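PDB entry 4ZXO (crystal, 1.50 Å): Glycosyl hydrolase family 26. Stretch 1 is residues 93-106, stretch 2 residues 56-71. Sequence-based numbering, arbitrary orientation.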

# COMPACT_ATOMS: atom_id res chain seq x y z
N ALA A 93 -3.58 9.51 14.82
CA ALA A 93 -4.24 10.41 15.79
C ALA A 93 -5.49 11.04 15.18
O ALA A 93 -6.51 11.27 15.87
CB ALA A 93 -3.25 11.47 16.28
N ARG A 94 -5.48 11.32 13.88
CA ARG A 94 -6.64 11.97 13.27
C ARG A 94 -7.65 10.90 12.82
O ARG A 94 -8.73 11.24 12.35
CB ARG A 94 -6.21 12.90 12.12
CG ARG A 94 -5.65 12.25 10.87
CD ARG A 94 -5.33 13.28 9.77
NE ARG A 94 -4.23 14.19 10.12
CZ ARG A 94 -2.94 14.03 9.76
NH1 ARG A 94 -2.54 12.98 9.02
NH2 ARG A 94 -2.04 14.95 10.15
N GLY A 95 -7.32 9.62 13.01
CA GLY A 95 -8.27 8.56 12.67
C GLY A 95 -8.08 7.90 11.31
O GLY A 95 -8.87 7.00 10.94
N GLY A 96 -7.03 8.27 10.59
CA GLY A 96 -6.82 7.63 9.29
C GLY A 96 -6.03 6.35 9.38
O GLY A 96 -5.52 5.97 10.46
N MET A 97 -5.88 5.70 8.21
CA MET A 97 -5.16 4.44 8.09
C MET A 97 -3.76 4.67 7.53
O MET A 97 -3.53 5.69 6.81
CB MET A 97 -5.91 3.47 7.13
CG MET A 97 -5.48 2.04 7.32
SD MET A 97 -6.16 0.99 6.04
CE MET A 97 -4.82 1.03 4.82
N ILE A 98 -2.83 3.75 7.85
CA ILE A 98 -1.49 3.77 7.30
C ILE A 98 -1.13 2.50 6.59
O ILE A 98 -1.42 1.43 7.06
CB ILE A 98 -0.44 4.02 8.43
CG1 ILE A 98 -0.67 5.36 9.13
CG2 ILE A 98 1.04 3.90 7.90
CD1 ILE A 98 -1.54 5.28 10.38
N SER A 99 -0.51 2.63 5.41
CA SER A 99 0.06 1.47 4.74
C SER A 99 1.53 1.72 4.45
O SER A 99 1.95 2.88 4.29
CB SER A 99 -0.69 1.17 3.43
OG SER A 99 -0.15 -0.01 2.83
N LEU A 100 2.35 0.68 4.47
CA LEU A 100 3.79 0.82 4.18
C LEU A 100 4.20 -0.16 3.10
O LEU A 100 3.88 -1.37 3.24
CB LEU A 100 4.63 0.55 5.44
CG LEU A 100 4.34 1.57 6.54
CD1 LEU A 100 5.02 1.09 7.83
CD2 LEU A 100 4.89 2.96 6.18
N SER A 101 4.85 0.33 2.07
CA SER A 101 5.47 -0.56 1.10
C SER A 101 6.97 -0.66 1.39
O SER A 101 7.48 0.01 2.29
CB SER A 101 5.22 -0.06 -0.33
OG SER A 101 5.46 1.33 -0.40
N TRP A 102 7.68 -1.51 0.65
CA TRP A 102 9.09 -1.76 0.96
C TRP A 102 9.85 -2.00 -0.33
O TRP A 102 10.00 -3.17 -0.77
CB TRP A 102 9.23 -3.01 1.89
CG TRP A 102 10.60 -3.18 2.48
CD1 TRP A 102 11.58 -2.22 2.63
CD2 TRP A 102 11.12 -4.38 3.04
NE1 TRP A 102 12.69 -2.78 3.22
CE2 TRP A 102 12.44 -4.10 3.47
CE3 TRP A 102 10.62 -5.68 3.16
CZ2 TRP A 102 13.27 -5.07 4.06
CZ3 TRP A 102 11.44 -6.65 3.77
CH2 TRP A 102 12.77 -6.33 4.23
N HIS A 103 10.34 -0.91 -0.92
CA HIS A 103 11.20 -1.08 -2.09
C HIS A 103 12.64 -1.42 -1.60
O HIS A 103 13.57 -0.56 -1.59
CB HIS A 103 11.19 0.18 -2.97
CG HIS A 103 9.94 0.33 -3.78
ND1 HIS A 103 8.75 0.79 -3.26
CD2 HIS A 103 9.73 0.15 -5.11
CE1 HIS A 103 7.85 0.88 -4.24
NE2 HIS A 103 8.42 0.49 -5.37
N VAL A 104 12.79 -2.67 -1.19
CA VAL A 104 14.01 -3.14 -0.54
C VAL A 104 15.14 -3.33 -1.55
O VAL A 104 14.92 -3.74 -2.72
CB VAL A 104 13.69 -4.47 0.21
CG1 VAL A 104 13.02 -5.52 -0.72
CG2 VAL A 104 14.86 -5.07 0.98
N ARG A 105 16.34 -3.02 -1.08
CA ARG A 105 17.54 -3.19 -1.88
C ARG A 105 17.74 -4.66 -2.28
O ARG A 105 17.15 -5.60 -1.70
CB ARG A 105 18.77 -2.72 -1.08
CG ARG A 105 18.75 -1.27 -0.63
CD ARG A 105 18.87 -0.24 -1.74
NE ARG A 105 20.18 -0.32 -2.41
CZ ARG A 105 20.59 0.52 -3.35
NH1 ARG A 105 19.84 1.54 -3.69
NH2 ARG A 105 21.78 0.36 -3.93
N ASN A 106 18.60 -4.85 -3.27
CA ASN A 106 18.94 -6.17 -3.77
C ASN A 106 20.04 -6.75 -2.88
O ASN A 106 21.17 -6.21 -2.89
CB ASN A 106 19.41 -6.03 -5.22
CG ASN A 106 19.69 -7.35 -5.89
OD1 ASN A 106 20.28 -8.24 -5.32
ND2 ASN A 106 19.24 -7.49 -7.13
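Stretch 2 (56-71) AYPGVMSFDLGEIELG

How does stretch 2 run along stretch 1? Its strand, 60-64, lies beside the strand around 97-101 in parallel, the two N-to-C directions differing by 25° (signed crossing angle -25°). Backbone bonds alternate down the seam: Met-97 N to Gly-59 O at 2.7 Å, Met-61 N to Met-97 O at 3.0 Å, Ser-99 N to Met-61 O at 2.9 Å. The ladder continues to Leu-65 N, 2.9 Å from Ser-101 O.

What fills the two faces of this pair? Met-97, Ser-99 and Ser-101 share one face with Val-60, Ser-62 and Asp-64. There Met-97 CE rests 3.8 Å from Val-60 CG1, while the small serines meet CB to CB, Ser-99 to Ser-62, at 4.1 Å. On the other face the end of the Leu-100 side chain comes nearer to stretch 2, placing CD2 3.8 Å from Phe-63 CB and CD1 4.1 Å from Leu-65 CD1.

Where does a bump close the start of the contact? Arg-94, bent at chi1 and chi3 (both p), lays its guanidinium flat on the Tyr-57 ring, CZ 3.8 Å from the ring centroid, a cation-pi stack. Nearby, Gly-96 fits closely: its CA is 3.5 Å from Gly-59 O, and a CB there would point toward stretch 2 and sit tightly, 3.1 Å from Gly-59 O.

How are the two stretches locked at the end of the strands and beyond? Asp-64 reaches across, OD1 accepting from Ser-101 OG at 2.6 Å and His-103 ND1 at 2.7 Å, OD2 from His-103 N at 2.8 Å. Gly-66 leaves room for the His-103 carbonyl, with CA 3.3 Å from His-103 O; a CB would clash with that oxygen. The type II turn from Leu-65 to Ile-68 leads to Glu-69, whose OE1 accepts from Trp-102 NE1 at 2.9 Å and OE2 from Arg-105 N at 2.8 Å. Thus one carboxylate bridges the indole edge and the backbone beyond it.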

# COMPACT_ATOMS: atom_id res chain seq x y z
N ALA A 56 -9.73 17.96 3.10
CA ALA A 56 -9.55 16.93 4.13
C ALA A 56 -8.34 16.07 3.83
O ALA A 56 -7.99 15.85 2.67
CB ALA A 56 -10.74 16.04 4.23
N TYR A 57 -7.76 15.54 4.88
CA TYR A 57 -6.71 14.53 4.69
C TYR A 57 -7.28 13.22 4.09
O TYR A 57 -8.42 12.82 4.37
CB TYR A 57 -6.03 14.21 6.01
CG TYR A 57 -5.18 15.30 6.56
CD1 TYR A 57 -3.96 15.64 5.97
CD2 TYR A 57 -5.60 16.02 7.68
CE1 TYR A 57 -3.14 16.64 6.52
CE2 TYR A 57 -4.80 17.03 8.22
CZ TYR A 57 -3.58 17.32 7.65
OH TYR A 57 -2.83 18.32 8.19
N PRO A 58 -6.49 12.52 3.25
CA PRO A 58 -6.93 11.22 2.72
C PRO A 58 -7.12 10.21 3.89
O PRO A 58 -6.43 10.26 4.91
CB PRO A 58 -5.81 10.82 1.78
CG PRO A 58 -4.62 11.53 2.29
CD PRO A 58 -5.12 12.85 2.80
N GLY A 59 -8.08 9.31 3.72
CA GLY A 59 -8.34 8.29 4.72
C GLY A 59 -7.17 7.33 4.90
O GLY A 59 -7.00 6.74 5.96
N VAL A 60 -6.36 7.16 3.85
CA VAL A 60 -5.16 6.31 3.91
C VAL A 60 -3.95 7.13 3.50
O VAL A 60 -4.00 7.90 2.52
CB VAL A 60 -5.25 5.13 2.95
CG1 VAL A 60 -3.98 4.26 3.04
CG2 VAL A 60 -6.50 4.25 3.22
N MET A 61 -2.85 6.94 4.22
CA MET A 61 -1.56 7.46 3.77
C MET A 61 -0.60 6.31 3.72
O MET A 61 -0.66 5.42 4.57
CB MET A 61 -1.03 8.51 4.72
CG MET A 61 -1.84 9.79 4.62
SD MET A 61 -1.30 11.00 5.83
CE MET A 61 -2.62 12.21 5.66
N SER A 62 0.23 6.28 2.68
CA SER A 62 1.27 5.24 2.63
C SER A 62 2.63 5.89 2.54
O SER A 62 2.79 7.03 2.09
CB SER A 62 1.05 4.24 1.44
OG SER A 62 1.02 4.91 0.20
N PHE A 63 3.62 5.12 2.95
CA PHE A 63 5.01 5.56 2.92
C PHE A 63 5.84 4.33 2.60
O PHE A 63 5.33 3.22 2.63
CB PHE A 63 5.45 6.19 4.27
CG PHE A 63 4.52 7.28 4.78
CD1 PHE A 63 4.67 8.62 4.36
CD2 PHE A 63 3.48 6.95 5.63
CE1 PHE A 63 3.80 9.58 4.81
CE2 PHE A 63 2.59 7.91 6.12
CZ PHE A 63 2.74 9.24 5.70
N ASP A 64 7.13 4.53 2.34
CA ASP A 64 7.99 3.39 1.94
C ASP A 64 9.13 3.22 2.90
O ASP A 64 9.71 4.19 3.38
CB ASP A 64 8.50 3.60 0.52
CG ASP A 64 8.86 2.27 -0.16
OD1 ASP A 64 7.96 1.71 -0.84
OD2 ASP A 64 9.98 1.73 0.05
N LEU A 65 9.42 1.95 3.20
CA LEU A 65 10.54 1.62 4.10
C LEU A 65 11.84 1.25 3.36
O LEU A 65 12.82 0.92 4.00
CB LEU A 65 10.15 0.50 5.05
CG LEU A 65 8.98 0.83 5.95
CD1 LEU A 65 8.70 -0.34 6.91
CD2 LEU A 65 9.17 2.18 6.71
N GLY A 66 11.86 1.37 2.04
CA GLY A 66 13.05 1.03 1.29
C GLY A 66 14.26 1.76 1.84
O GLY A 66 14.23 2.98 2.07
N GLU A 67 15.33 0.97 2.04
CA GLU A 67 16.66 1.35 2.61
C GLU A 67 16.68 1.36 4.12
O GLU A 67 17.74 1.54 4.70
CB GLU A 67 17.20 2.68 2.04
CG GLU A 67 17.36 2.60 0.52
CD GLU A 67 18.13 3.76 -0.05
OE1 GLU A 67 18.79 4.53 0.69
OE2 GLU A 67 18.14 3.90 -1.28
N ILE A 68 15.57 1.08 4.81
CA ILE A 68 15.69 0.88 6.26
C ILE A 68 16.65 -0.24 6.55
O ILE A 68 17.38 -0.19 7.58
CB ILE A 68 14.30 0.65 6.94
CG1 ILE A 68 14.41 0.97 8.47
CG2 ILE A 68 13.78 -0.79 6.65
CD1 ILE A 68 13.11 1.29 9.09
N GLU A 69 16.72 -1.21 5.65
CA GLU A 69 17.59 -2.37 5.82
C GLU A 69 19.07 -1.99 5.83
O GLU A 69 19.91 -2.81 6.28
CB GLU A 69 17.35 -3.38 4.70
CG GLU A 69 17.53 -2.84 3.26
CD GLU A 69 16.32 -2.09 2.70
OE1 GLU A 69 15.37 -1.78 3.45
OE2 GLU A 69 16.36 -1.75 1.47
N LEU A 70 19.40 -0.82 5.26
CA LEU A 70 20.79 -0.34 5.24
C LEU A 70 21.21 0.33 6.53
O LEU A 70 22.38 0.70 6.69
CB LEU A 70 21.00 0.62 4.11
CG LEU A 70 20.68 0.06 2.73
CD1 LEU A 70 21.02 1.08 1.62
CD2 LEU A 70 21.42 -1.21 2.42
N GLY A 71 20.31 0.50 7.47
CA GLY A 71 20.70 1.08 8.77
C GLY A 71 20.91 2.59 8.80
O GLY A 71 21.44 3.14 9.79
O HOH W 1 17.00 2.33 -3.24